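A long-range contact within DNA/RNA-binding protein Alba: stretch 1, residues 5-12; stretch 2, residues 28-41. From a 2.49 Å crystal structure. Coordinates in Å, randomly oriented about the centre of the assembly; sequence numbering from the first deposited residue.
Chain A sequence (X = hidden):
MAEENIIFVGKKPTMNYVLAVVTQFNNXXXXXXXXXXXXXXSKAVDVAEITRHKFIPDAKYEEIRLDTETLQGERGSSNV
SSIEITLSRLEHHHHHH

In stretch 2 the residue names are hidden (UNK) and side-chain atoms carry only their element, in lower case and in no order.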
# COMPACT_ATOMS: atom_id res chain seq x y z
N ASN A 5 -0.05 -19.84 -6.48
CA ASN A 5 -1.23 -19.03 -6.00
C ASN A 5 -0.84 -17.58 -5.61
O ASN A 5 -1.66 -16.77 -5.10
CB ASN A 5 -1.96 -19.76 -4.84
CG ASN A 5 -3.33 -19.16 -4.55
OD1 ASN A 5 -3.91 -18.45 -5.38
ND2 ASN A 5 -3.87 -19.43 -3.35
N ILE A 6 0.42 -17.25 -5.89
CA ILE A 6 0.97 -15.96 -5.57
C ILE A 6 1.31 -15.21 -6.84
O ILE A 6 1.93 -15.75 -7.75
CB ILE A 6 2.19 -16.10 -4.64
CG1 ILE A 6 1.74 -16.67 -3.29
CG2 ILE A 6 2.89 -14.75 -4.47
CD1 ILE A 6 2.85 -16.89 -2.28
N ILE A 7 0.88 -13.95 -6.90
CA ILE A 7 1.13 -13.12 -8.06
C ILE A 7 2.13 -12.03 -7.69
O ILE A 7 1.81 -11.12 -6.92
CB ILE A 7 -0.21 -12.59 -8.63
CG1 ILE A 7 -1.01 -13.77 -9.20
CG2 ILE A 7 0.00 -11.55 -9.72
CD1 ILE A 7 -2.51 -13.65 -9.08
N PHE A 8 3.35 -12.15 -8.20
CA PHE A 8 4.37 -11.13 -8.00
C PHE A 8 4.18 -10.02 -9.01
O PHE A 8 4.41 -10.22 -10.20
CB PHE A 8 5.77 -11.71 -8.11
CG PHE A 8 6.11 -12.67 -7.01
CD1 PHE A 8 6.64 -12.19 -5.80
CD2 PHE A 8 5.88 -14.04 -7.15
CE1 PHE A 8 6.95 -13.06 -4.77
CE2 PHE A 8 6.18 -14.93 -6.12
CZ PHE A 8 6.72 -14.43 -4.93
N VAL A 9 3.78 -8.85 -8.54
CA VAL A 9 3.49 -7.78 -9.46
C VAL A 9 4.77 -7.06 -9.80
O VAL A 9 5.40 -6.51 -8.93
CB VAL A 9 2.44 -6.81 -8.90
CG1 VAL A 9 2.36 -5.56 -9.76
CG2 VAL A 9 1.11 -7.53 -8.83
N GLY A 10 5.13 -7.09 -11.08
CA GLY A 10 6.34 -6.42 -11.58
C GLY A 10 6.08 -5.40 -12.68
O GLY A 10 5.18 -4.54 -12.55
N LYS A 11 6.84 -5.51 -13.76
CA LYS A 11 6.90 -4.43 -14.75
C LYS A 11 5.91 -4.52 -15.93
O LYS A 11 5.73 -3.53 -16.63
CB LYS A 11 8.35 -4.18 -15.25
CG LYS A 11 9.26 -3.49 -14.22
CD LYS A 11 8.64 -2.23 -13.58
CE LYS A 11 9.37 -1.76 -12.32
NZ LYS A 11 9.37 -2.75 -11.20
N LYS A 12 5.29 -5.68 -16.13
CA LYS A 12 4.26 -5.86 -17.18
C LYS A 12 3.05 -4.90 -17.02
O LYS A 12 2.81 -4.36 -15.95
CB LYS A 12 3.76 -7.30 -17.18
CG LYS A 12 4.83 -8.32 -17.53
CD LYS A 12 4.26 -9.72 -17.44
CE LYS A 12 5.34 -10.75 -17.75
NZ LYS A 12 4.73 -12.10 -17.80
N UNK A 28 -11.09 -22.09 -9.36
CA UNK A 28 -11.45 -22.19 -7.94
C UNK A 28 -10.29 -22.35 -6.92
O UNK A 28 -10.24 -23.30 -6.13
c UNK A 28 -12.57 -23.23 -7.73
c UNK A 28 -13.91 -22.78 -8.31
o UNK A 28 -14.85 -22.50 -7.56
n UNK A 28 -13.98 -22.68 -9.63
N UNK A 29 -9.35 -21.41 -6.97
CA UNK A 29 -8.58 -21.07 -5.78
C UNK A 29 -9.54 -20.27 -4.91
O UNK A 29 -10.40 -19.55 -5.43
c UNK A 29 -7.37 -20.23 -6.14
N UNK A 30 -9.44 -20.41 -3.60
CA UNK A 30 -10.31 -19.63 -2.73
C UNK A 30 -9.65 -18.31 -2.28
O UNK A 30 -10.34 -17.32 -2.07
n UNK A 30 -10.01 -20.76 0.70
c UNK A 30 -10.86 -20.47 -1.55
c UNK A 30 -9.77 -20.95 -0.60
o UNK A 30 -8.74 -21.49 -1.03
N UNK A 31 -8.31 -18.32 -2.19
CA UNK A 31 -7.47 -17.18 -1.80
C UNK A 31 -6.49 -16.85 -2.92
O UNK A 31 -5.91 -17.75 -3.52
c UNK A 31 -6.61 -17.52 -0.57
c UNK A 31 -8.74 -16.74 2.59
c UNK A 31 -8.06 -16.51 1.24
c UNK A 31 -7.35 -17.76 0.74
n UNK A 31 -10.09 -17.39 2.43
N UNK A 32 -6.29 -15.56 -3.19
CA UNK A 32 -5.18 -15.11 -4.02
C UNK A 32 -4.35 -14.07 -3.26
O UNK A 32 -4.91 -13.22 -2.54
c UNK A 32 -5.97 -15.73 -6.31
c UNK A 32 -5.66 -14.57 -5.38
c UNK A 32 -4.61 -13.70 -6.06
c UNK A 32 -7.39 -16.25 -6.18
N UNK A 33 -3.03 -14.19 -3.40
CA UNK A 33 -2.06 -13.29 -2.80
C UNK A 33 -1.41 -12.44 -3.88
O UNK A 33 -0.77 -12.96 -4.80
c UNK A 33 0.15 -13.13 -1.59
c UNK A 33 -0.90 -14.08 -2.16
c UNK A 33 -1.78 -14.63 0.22
c UNK A 33 -1.40 -15.14 -1.15
N UNK A 34 -1.51 -11.13 -3.74
CA UNK A 34 -0.77 -10.23 -4.60
C UNK A 34 0.38 -9.63 -3.78
O UNK A 34 0.17 -9.16 -2.66
c UNK A 34 -0.90 -8.14 -5.98
c UNK A 34 -1.69 -9.11 -5.12
c UNK A 34 -2.88 -9.71 -5.87
c UNK A 34 -4.11 -8.82 -5.88
N UNK A 35 1.57 -9.63 -4.36
CA UNK A 35 2.79 -9.22 -3.66
C UNK A 35 3.60 -8.26 -4.52
O UNK A 35 3.79 -8.51 -5.70
n UNK A 35 6.92 -9.00 -0.71
c UNK A 35 5.50 -9.06 -0.26
c UNK A 35 4.89 -10.16 -2.49
c UNK A 35 3.63 -10.45 -3.29
c UNK A 35 4.66 -10.14 -0.97
N UNK A 36 4.08 -7.17 -3.93
CA UNK A 36 4.94 -6.22 -4.63
C UNK A 36 5.90 -5.50 -3.67
O UNK A 36 5.64 -5.44 -2.47
c UNK A 36 4.08 -5.19 -5.36
N UNK A 37 6.95 -4.91 -4.23
CA UNK A 37 7.99 -4.23 -3.48
C UNK A 37 8.29 -2.88 -4.11
O UNK A 37 8.23 -2.72 -5.34
c UNK A 37 10.72 -6.82 -2.69
c UNK A 37 9.28 -6.44 -3.02
n UNK A 37 11.38 -7.43 -5.36
n UNK A 37 11.76 -9.63 -4.81
c UNK A 37 9.31 -5.02 -3.54
c UNK A 37 11.42 -8.40 -4.45
n UNK A 37 11.10 -8.14 -3.18
N UNK A 38 8.68 -1.91 -3.28
CA UNK A 38 9.14 -0.62 -3.75
C UNK A 38 8.07 0.17 -4.50
O UNK A 38 6.94 0.26 -4.06
N UNK A 39 8.47 0.75 -5.62
CA UNK A 39 7.62 1.56 -6.45
C UNK A 39 6.33 0.84 -6.84
O UNK A 39 5.25 1.44 -6.79
c UNK A 39 10.24 3.41 -8.68
c UNK A 39 9.51 3.00 -7.40
c UNK A 39 11.37 4.40 -8.43
n UNK A 39 12.08 4.76 -9.69
c UNK A 39 8.38 2.03 -7.69
N UNK A 40 6.42 -0.45 -7.15
CA UNK A 40 5.29 -1.19 -7.68
C UNK A 40 4.19 -1.51 -6.67
O UNK A 40 3.13 -2.03 -7.04
c UNK A 40 6.35 -2.02 -9.79
o UNK A 40 6.75 -3.12 -7.74
c UNK A 40 5.74 -2.44 -8.47
N UNK A 41 4.41 -1.19 -5.40
CA UNK A 41 3.34 -1.21 -4.40
C UNK A 41 2.09 -0.44 -4.89
O UNK A 41 0.95 -0.88 -4.65
c UNK A 41 3.84 -0.71 -3.04
c UNK A 41 4.82 -1.74 -2.45
c UNK A 41 2.70 -0.42 -2.07
c UNK A 41 5.53 -1.27 -1.20

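Position 28 carries two carbons, the second bonded to one oxygen and one nitrogen. That is a carboxamide on a single methylene, Asn28, and it lies out of reach of stretch 1. At 29 there is one carbon, hence Ala29; its CB points toward stretch 1 and lies 4.0 Å from Asn5 OD1. Position 30 repeats the short carboxamide, two carbons with one oxygen and one nitrogen, and is Asn30, which makes no contact.

Position 31 has four carbons in a row ending in nitrogen, so it is Lys31. The chain leads away, and the backbone does the work: Asn5 ND2 donates to Lys31 O at 2.6 Å, with an angle of 142° at the hydrogen.

Positions 32, 33 and 34 each show four carbons forked at the first, one arm two carbons long. This is the isoleucine pattern, since leucine would fork one carbon later. At 32, one methyl meets the tip of Ile7; the residue is Ile32, and its CG2 lies 3.7 Å from Ile7 CD1. At 33, the first carbon packs against Ile6 on the face the two share; this is Ile33, whose CB is 3.9 Å from Ile6 CG1, while its end leads away. At 34, the fork lies on the other face, with Ile7, and its short arm touches Val9. The residue is Ile34, and its CG2 approaches Val9 CG2 to 3.5 Å.

Position 35 is another unbranched row of four carbons ending in nitrogen, Lys35. Its CG lies 4.2 Å from Phe8 CE1, an oblique approach to the ring, and its NZ is hydrogen-bonded elsewhere in the structure. Position 36 has one carbon, giving Ala36, with CB 4.2 Å from Val9 CB. At 37, three carbons, a nitrogen and a carbon carrying two more nitrogens form a guanidinium chain, Arg37, beyond contact distance.

Position 38 has no side-chain atoms and is Gly38; its phi of 63° by itself favours glycine. Position 39, four carbons in a row ending in nitrogen, is Lys39, fully extended and not in contact. At 40, one carbon bears an oxygen and a carbon: Thr40. Its OG1 donates to Arg37 O at 2.8 Å, while its CG2 lies 3.4 Å from Lys11 NZ. Position 41 repeats the four-carbon fork with a two-carbon arm; it is Ile41, pointing away.

The contact is a parallel strand pairing, the N-to-C directions differing by 22°. Ile7 uses both backbone polar groups: its N donates to Ile33 O at 2.8 Å, and its O accepts from Lys35 N at 3.0 Å. Val9 N extends the ladder to Lys35 O at 2.9 Å, whereas Ile33 N to Asn5 O, at 3.4 Å, is weak. Side chains alternate across the sheet, Ile6, Ile33, Phe8 and Lys35 on one face and the buried Ile7 and Ile34 on the other. Together the stretches bury 635 Å², combining backbone pairing with aliphatic packing.

Stretch 2 (28-41) NANKIIIKARGKTI
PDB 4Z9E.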